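Long-range contacts in predicted phosphatase, HAD family (Clostridium acetobutylicum, PDB 3MC1), which is predicted to be a phosphatase of the haloacid dehalogenase-like hydrolase family, its precise substrate and physiological role being undetermined: residues A[5-10]-A[161-166]; A[22-27]-A[74-79]. All blocks are in the same frame, centred on the assembly; numbering follows the deposited sequence.

Contact 1: A[5-10]-A[161-166]. With NA (sodium ion), chain C.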
loop_
_atom_site.group_PDB
_atom_site.type_symbol
_atom_site.label_atom_id
_atom_site.label_comp_id
_atom_site.label_asym_id
_atom_site.label_seq_id
_atom_site.Cartn_x
_atom_site.Cartn_y
_atom_site.Cartn_z
ATOM N N ASN A 5 -4.471 -18.344 8.433
ATOM C CA ASN A 5 -5.648 -17.560 8.793
ATOM C C ASN A 5 -5.617 -16.062 8.514
ATOM O O ASN A 5 -6.658 -15.407 8.555
ATOM C CB ASN A 5 -5.939 -17.759 10.283
ATOM C CG ASN A 5 -6.311 -19.188 10.619
ATOM O OD1 ASN A 5 -7.382 -19.667 10.245
ATOM N ND2 ASN A 5 -5.423 -19.881 11.322
ATOM N N TYR A 6 -4.441 -15.520 8.230
ATOM C CA TYR A 6 -4.333 -14.084 8.008
ATOM C C TYR A 6 -3.898 -13.673 6.617
ATOM O O TYR A 6 -3.051 -14.313 5.996
ATOM C CB TYR A 6 -3.374 -13.486 9.030
ATOM C CG TYR A 6 -3.903 -13.480 10.443
ATOM C CD1 TYR A 6 -4.563 -12.361 10.958
ATOM C CD2 TYR A 6 -3.712 -14.580 11.281
ATOM C CE1 TYR A 6 -5.014 -12.334 12.283
ATOM C CE2 TYR A 6 -4.159 -14.565 12.601
ATOM C CZ TYR A 6 -4.805 -13.439 13.096
ATOM O OH TYR A 6 -5.222 -13.419 14.407
ATOM N N VAL A 7 -4.502 -12.592 6.137
ATOM C CA VAL A 7 -4.193 -12.053 4.829
ATOM C C VAL A 7 -3.939 -10.547 5.003
ATOM O O VAL A 7 -4.850 -9.794 5.353
ATOM C CB VAL A 7 -5.372 -12.247 3.849
ATOM C CG1 VAL A 7 -4.981 -11.730 2.473
ATOM C CG2 VAL A 7 -5.787 -13.739 3.765
ATOM N N LEU A 8 -2.692 -10.130 4.795
ATOM C CA LEU A 8 -2.318 -8.715 4.888
ATOM C C LEU A 8 -2.347 -8.099 3.483
ATOM O O LEU A 8 -1.922 -8.720 2.514
ATOM C CB LEU A 8 -0.919 -8.564 5.498
ATOM C CG LEU A 8 -0.809 -8.608 7.031
ATOM C CD1 LEU A 8 -1.294 -9.956 7.566
ATOM C CD2 LEU A 8 0.642 -8.343 7.454
ATOM N N PHE A 9 -2.861 -6.875 3.388
ATOM C CA PHE A 9 -2.982 -6.163 2.119
ATOM C C PHE A 9 -2.344 -4.787 2.220
ATOM O O PHE A 9 -2.424 -4.135 3.268
ATOM C CB PHE A 9 -4.454 -5.886 1.774
ATOM C CG PHE A 9 -5.293 -7.113 1.480
ATOM C CD1 PHE A 9 -5.494 -7.537 0.171
ATOM C CD2 PHE A 9 -5.950 -7.785 2.511
ATOM C CE1 PHE A 9 -6.355 -8.614 -0.110
ATOM C CE2 PHE A 9 -6.804 -8.856 2.245
ATOM C CZ PHE A 9 -7.010 -9.270 0.934
ATOM N N ASP A 10 -1.723 -4.337 1.137
ATOM C CA ASP A 10 -1.214 -2.972 1.130
ATOM C C ASP A 10 -2.478 -2.206 0.738
ATOM O O ASP A 10 -3.494 -2.827 0.401
ATOM C CB ASP A 10 -0.122 -2.770 0.085
ATOM C CG ASP A 10 0.430 -1.352 0.101
ATOM O OD1 ASP A 10 0.556 -0.772 1.207
ATOM O OD2 ASP A 10 0.734 -0.816 -0.986
ATOM N N ASP A 161 1.246 -18.397 9.265
ATOM C CA ASP A 161 -0.201 -18.237 9.326
ATOM C C ASP A 161 -0.689 -16.991 8.581
ATOM O O ASP A 161 -1.803 -16.527 8.800
ATOM C CB ASP A 161 -0.635 -18.179 10.790
ATOM C CG ASP A 161 -2.125 -18.363 10.964
ATOM O OD1 ASP A 161 -2.714 -19.172 10.219
ATOM O OD2 ASP A 161 -2.702 -17.711 11.855
ATOM N N ALA A 162 0.138 -16.458 7.687
ATOM C CA ALA A 162 -0.251 -15.258 6.958
ATOM C C ALA A 162 0.497 -15.079 5.652
ATOM O O ALA A 162 1.563 -15.656 5.450
ATOM C CB ALA A 162 -0.034 -14.046 7.841
ATOM N N ILE A 163 -0.085 -14.273 4.768
ATOM C CA ILE A 163 0.514 -13.955 3.481
ATOM C C ILE A 163 0.384 -12.440 3.272
ATOM O O ILE A 163 -0.443 -11.785 3.908
ATOM C CB ILE A 163 -0.204 -14.679 2.325
ATOM C CG1 ILE A 163 -1.660 -14.210 2.240
ATOM C CG2 ILE A 163 -0.150 -16.200 2.542
ATOM C CD1 ILE A 163 -2.360 -14.614 0.937
HETATM N N MSE A 164 1.197 -11.891 2.377
HETATM C CA MSE A 164 1.170 -10.457 2.088
HETATM C C MSE A 164 0.767 -10.219 0.635
HETATM O O MSE A 164 1.305 -10.846 -0.271
HETATM C CB MSE A 164 2.553 -9.856 2.356
HETATM C CG MSE A 164 2.689 -8.384 2.012
HETATM SE SE MSE A 164 1.542 -7.247 3.079
HETATM C CE MSE A 164 1.641 -5.625 1.996
ATOM N N ILE A 165 -0.200 -9.330 0.420
ATOM C CA ILE A 165 -0.655 -9.000 -0.928
ATOM C C ILE A 165 -0.251 -7.552 -1.234
ATOM O O ILE A 165 -0.588 -6.639 -0.470
ATOM C CB ILE A 165 -2.203 -9.118 -1.067
ATOM C CG1 ILE A 165 -2.665 -10.591 -1.043
ATOM C CG2 ILE A 165 -2.629 -8.565 -2.424
ATOM C CD1 ILE A 165 -2.106 -11.415 0.053
ATOM N N GLY A 166 0.462 -7.349 -2.344
ATOM C CA GLY A 166 0.902 -6.012 -2.717
ATOM C C GLY A 166 1.136 -5.899 -4.218
ATOM O O GLY A 166 1.136 -6.916 -4.918
HETATM NA NA NA C . 0.906 -0.386 -3.046
HETATM O O HOH W 1 1.218 1.056 -4.906
HETATM O O HOH W 2 3.018 -0.676 -2.459
#
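The phenol ring of Tyr6 meets Asp161 edge-on: Asp161 OD2 sits 3.3 Å from Tyr6 CD2 near the ring plane, Asp161 O also lies at that edge, and ring and carboxylate planes stand 86° apart. His104 meets the same ring. The other carboxylate oxygen, OD1, accepts a hydrogen bond from the backbone N of Asn5 at 2.6 Å, from above the carboxylate plane, and a weak one from Asn5 ND2. The Phe9 ring runs beside Ile165, with Phe9 CD1 3.9 Å from Ile165 CB. The backbones pair as neighbouring parallel strands in the Rossmann-like sheet of the HAD fold, with Leu8 N bonded to Ile163 O at 2.9 Å. Val7 and Phe9 share one face with Ile163 and Ile165; Leu8 and Met164 share the other, where selenium SE lies 3.7 Å from Leu8 CB. At the strand end Ile165 O holds Asp10 N. Asp10 heads a DxDx(T/V) pattern where HAD enzymes carry the nucleophilic aspartate, probably its role here. Its OD1 accepts a hydrogen bond from Thr109. CG of Asp10 is anti to the backbone N (chi1 -179°), and its OD2 binds the sodium ion at 2.1 Å, completed by Asp12 O, Asp167 OD1 and two waters.

Contact 2: A[22-27]-A[74-79]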
loop_
_atom_site.group_PDB
_atom_site.type_symbol
_atom_site.label_atom_id
_atom_site.label_comp_id
_atom_site.label_asym_id
_atom_site.label_seq_id
_atom_site.Cartn_x
_atom_site.Cartn_y
_atom_site.Cartn_z
ATOM N N ILE A 22 -2.893 11.064 -5.169
ATOM C CA ILE A 22 -1.494 11.009 -4.770
ATOM C C ILE A 22 -0.588 11.777 -5.735
ATOM O O ILE A 22 0.256 12.550 -5.301
ATOM C CB ILE A 22 -1.010 9.538 -4.649
ATOM C CG1 ILE A 22 -1.786 8.839 -3.524
ATOM C CG2 ILE A 22 0.488 9.480 -4.360
ATOM C CD1 ILE A 22 -1.500 7.339 -3.401
ATOM N N THR A 23 -0.759 11.576 -7.035
ATOM C CA THR A 23 0.093 12.280 -7.990
ATOM C C THR A 23 -0.180 13.779 -7.936
ATOM O O THR A 23 0.732 14.588 -8.124
ATOM C CB THR A 23 -0.092 11.757 -9.437
ATOM O OG1 THR A 23 -1.468 11.847 -9.819
ATOM C CG2 THR A 23 0.386 10.309 -9.546
ATOM N N LYS A 24 -1.429 14.150 -7.659
ATOM C CA LYS A 24 -1.777 15.558 -7.558
ATOM C C LYS A 24 -1.157 16.189 -6.308
ATOM O O LYS A 24 -0.745 17.349 -6.338
ATOM C CB LYS A 24 -3.299 15.738 -7.569
ATOM C CG LYS A 24 -3.882 15.740 -8.971
ATOM C CD LYS A 24 -5.396 15.911 -8.990
ATOM C CE LYS A 24 -5.906 15.893 -10.428
ATOM N NZ LYS A 24 -7.373 16.118 -10.535
ATOM N N SER A 25 -1.072 15.425 -5.220
ATOM C CA SER A 25 -0.474 15.930 -3.985
ATOM C C SER A 25 1.035 16.108 -4.183
ATOM O O SER A 25 1.633 17.054 -3.673
ATOM C CB SER A 25 -0.741 14.968 -2.815
ATOM O OG SER A 25 -2.133 14.835 -2.577
ATOM N N VAL A 26 1.647 15.192 -4.923
ATOM C CA VAL A 26 3.077 15.280 -5.194
ATOM C C VAL A 26 3.338 16.486 -6.106
ATOM O O VAL A 26 4.264 17.256 -5.868
ATOM C CB VAL A 26 3.590 13.998 -5.881
ATOM C CG1 VAL A 26 5.083 14.125 -6.198
ATOM C CG2 VAL A 26 3.328 12.801 -4.974
ATOM N N LYS A 27 2.515 16.647 -7.141
ATOM C CA LYS A 27 2.676 17.770 -8.061
ATOM C C LYS A 27 2.519 19.080 -7.305
ATOM O O LYS A 27 3.262 20.037 -7.542
ATOM C CB LYS A 27 1.649 17.706 -9.196
ATOM C CG LYS A 27 1.739 18.894 -10.147
ATOM C CD LYS A 27 0.516 18.987 -11.047
ATOM C CE LYS A 27 0.770 18.406 -12.428
ATOM N NZ LYS A 27 1.638 19.300 -13.256
ATOM N N ARG A 74 0.854 16.748 2.145
ATOM C CA ARG A 74 -0.271 16.547 3.054
ATOM C C ARG A 74 -1.276 17.687 3.125
ATOM O O ARG A 74 -2.454 17.442 3.365
ATOM C CB ARG A 74 0.242 16.193 4.445
ATOM C CG ARG A 74 0.841 14.788 4.476
ATOM C CD ARG A 74 1.537 14.493 5.783
ATOM N NE ARG A 74 2.122 13.155 5.790
ATOM C CZ ARG A 74 2.914 12.698 6.754
ATOM N NH1 ARG A 74 3.216 13.477 7.784
ATOM N NH2 ARG A 74 3.402 11.467 6.694
ATOM N N ASP A 75 -0.820 18.925 2.921
ATOM C CA ASP A 75 -1.729 20.068 2.936
ATOM C C ASP A 75 -2.840 19.816 1.934
ATOM O O ASP A 75 -4.000 20.157 2.177
ATOM C CB ASP A 75 -1.019 21.370 2.535
ATOM C CG ASP A 75 0.128 21.722 3.451
ATOM O OD1 ASP A 75 0.022 21.479 4.671
ATOM O OD2 ASP A 75 1.132 22.267 2.946
ATOM N N TYR A 76 -2.471 19.232 0.797
ATOM C CA TYR A 76 -3.427 18.934 -0.256
ATOM C C TYR A 76 -4.078 17.551 -0.105
ATOM O O TYR A 76 -5.276 17.389 -0.343
ATOM C CB TYR A 76 -2.743 19.003 -1.618
ATOM C CG TYR A 76 -3.675 18.700 -2.767
ATOM C CD1 TYR A 76 -4.470 19.701 -3.338
ATOM C CD2 TYR A 76 -3.802 17.399 -3.260
ATOM C CE1 TYR A 76 -5.368 19.408 -4.369
ATOM C CE2 TYR A 76 -4.690 17.097 -4.281
ATOM C CZ TYR A 76 -5.471 18.101 -4.834
ATOM O OH TYR A 76 -6.340 17.792 -5.856
ATOM N N PHE A 77 -3.280 16.554 0.268
ATOM C CA PHE A 77 -3.798 15.193 0.410
ATOM C C PHE A 77 -4.840 15.018 1.503
ATOM O O PHE A 77 -5.875 14.393 1.290
ATOM C CB PHE A 77 -2.660 14.211 0.669
ATOM C CG PHE A 77 -3.103 12.778 0.668
ATOM C CD1 PHE A 77 -3.281 12.106 -0.532
ATOM C CD2 PHE A 77 -3.385 12.115 1.862
ATOM C CE1 PHE A 77 -3.737 10.788 -0.552
ATOM C CE2 PHE A 77 -3.843 10.792 1.852
ATOM C CZ PHE A 77 -4.018 10.134 0.643
ATOM N N LYS A 78 -4.569 15.566 2.679
ATOM C CA LYS A 78 -5.494 15.412 3.791
ATOM C C LYS A 78 -6.890 15.952 3.505
ATOM O O LYS A 78 -7.873 15.465 4.068
ATOM C CB LYS A 78 -4.948 16.115 5.031
ATOM C CG LYS A 78 -5.022 17.639 4.933
ATOM C CD LYS A 78 -4.297 18.315 6.077
ATOM C CE LYS A 78 -4.439 19.839 6.000
ATOM N NZ LYS A 78 -3.677 20.518 7.090
ATOM N N ALA A 79 -6.984 16.936 2.619
ATOM C CA ALA A 79 -8.267 17.573 2.340
ATOM C C ALA A 79 -8.887 17.295 0.986
ATOM O O ALA A 79 -10.101 17.424 0.826
ATOM C CB ALA A 79 -8.134 19.096 2.539
#
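Tyr76 and Phe77 reach from helix 63-81 to Ser25 on helix 19-31, which faces the partner helix at the point where the backbones come nearest, its CA 5.6 Å from Phe77 CA. The segments run nearly antiparallel, at 153°, with their axes 8.4 Å apart. Both helices belong to the insert that follows the first strand of the HAD fold, consistent with the helical cap that many family members carry beside the catalytic core.

Tyr76 comes first. Its CG is anti to the backbone N (chi1 180°), and its side chain sets out toward the partner helix. The ring presents an edge to Ser25, whose OG lies in the ring plane, 3.1 Å from Tyr76 CD2. Farther out, Tyr76 CE2 is 3.8 Å from Lys24 CB in an oblique approach, and the hydroxyl OH is 3.8 Å from Lys24 CD. That hydroxyl is hydrogen-bonded to Glu84, whereas the extended lysine chain carries NZ onward to a salt bridge with Glu20 on its own helix.

Phe77 follows. Its CB is 3.3 Å from Ser25 OG, which lies in the plane of this ring as well, so the serine oxygen is placed at the edges of two successive aromatic rings. Its polar need is met within its own helix, by a hydrogen bond with Gly21 O. Other parts of the chain complete the surroundings of this phenylalanine: Phe115 of helix 113-122 meets its ring edge-to-face, and Ile119 touches it too. Beyond the serine, Ile22 and Phe77 lie side by side, pointing the same way, in a purely apolar contact that brings Ile22 CG1 to 4.1 Å from Phe77 CE1.

Overall arrangement
From the N terminus the chain enters strand 6-9, one half of contact 1, and passes two of the three metal-binding aspartates, Asp10 and Asp12, into helix 19-31, the first half of contact 2. It then turns through helix 51-59 and returns along helix 63-81, closing the smaller, all-helical loop at 74-79. Strands 104-109 and 131-135 follow on one side of strand 6-9 before strand 162-166, with Asp167 just after it, arrives on the other and closes the larger loop, within which contact 2 wholly lies. Contact 1 thus joins central strands of the sheet, and contact 2 two helices of the insert; their centres are 28 Å apart.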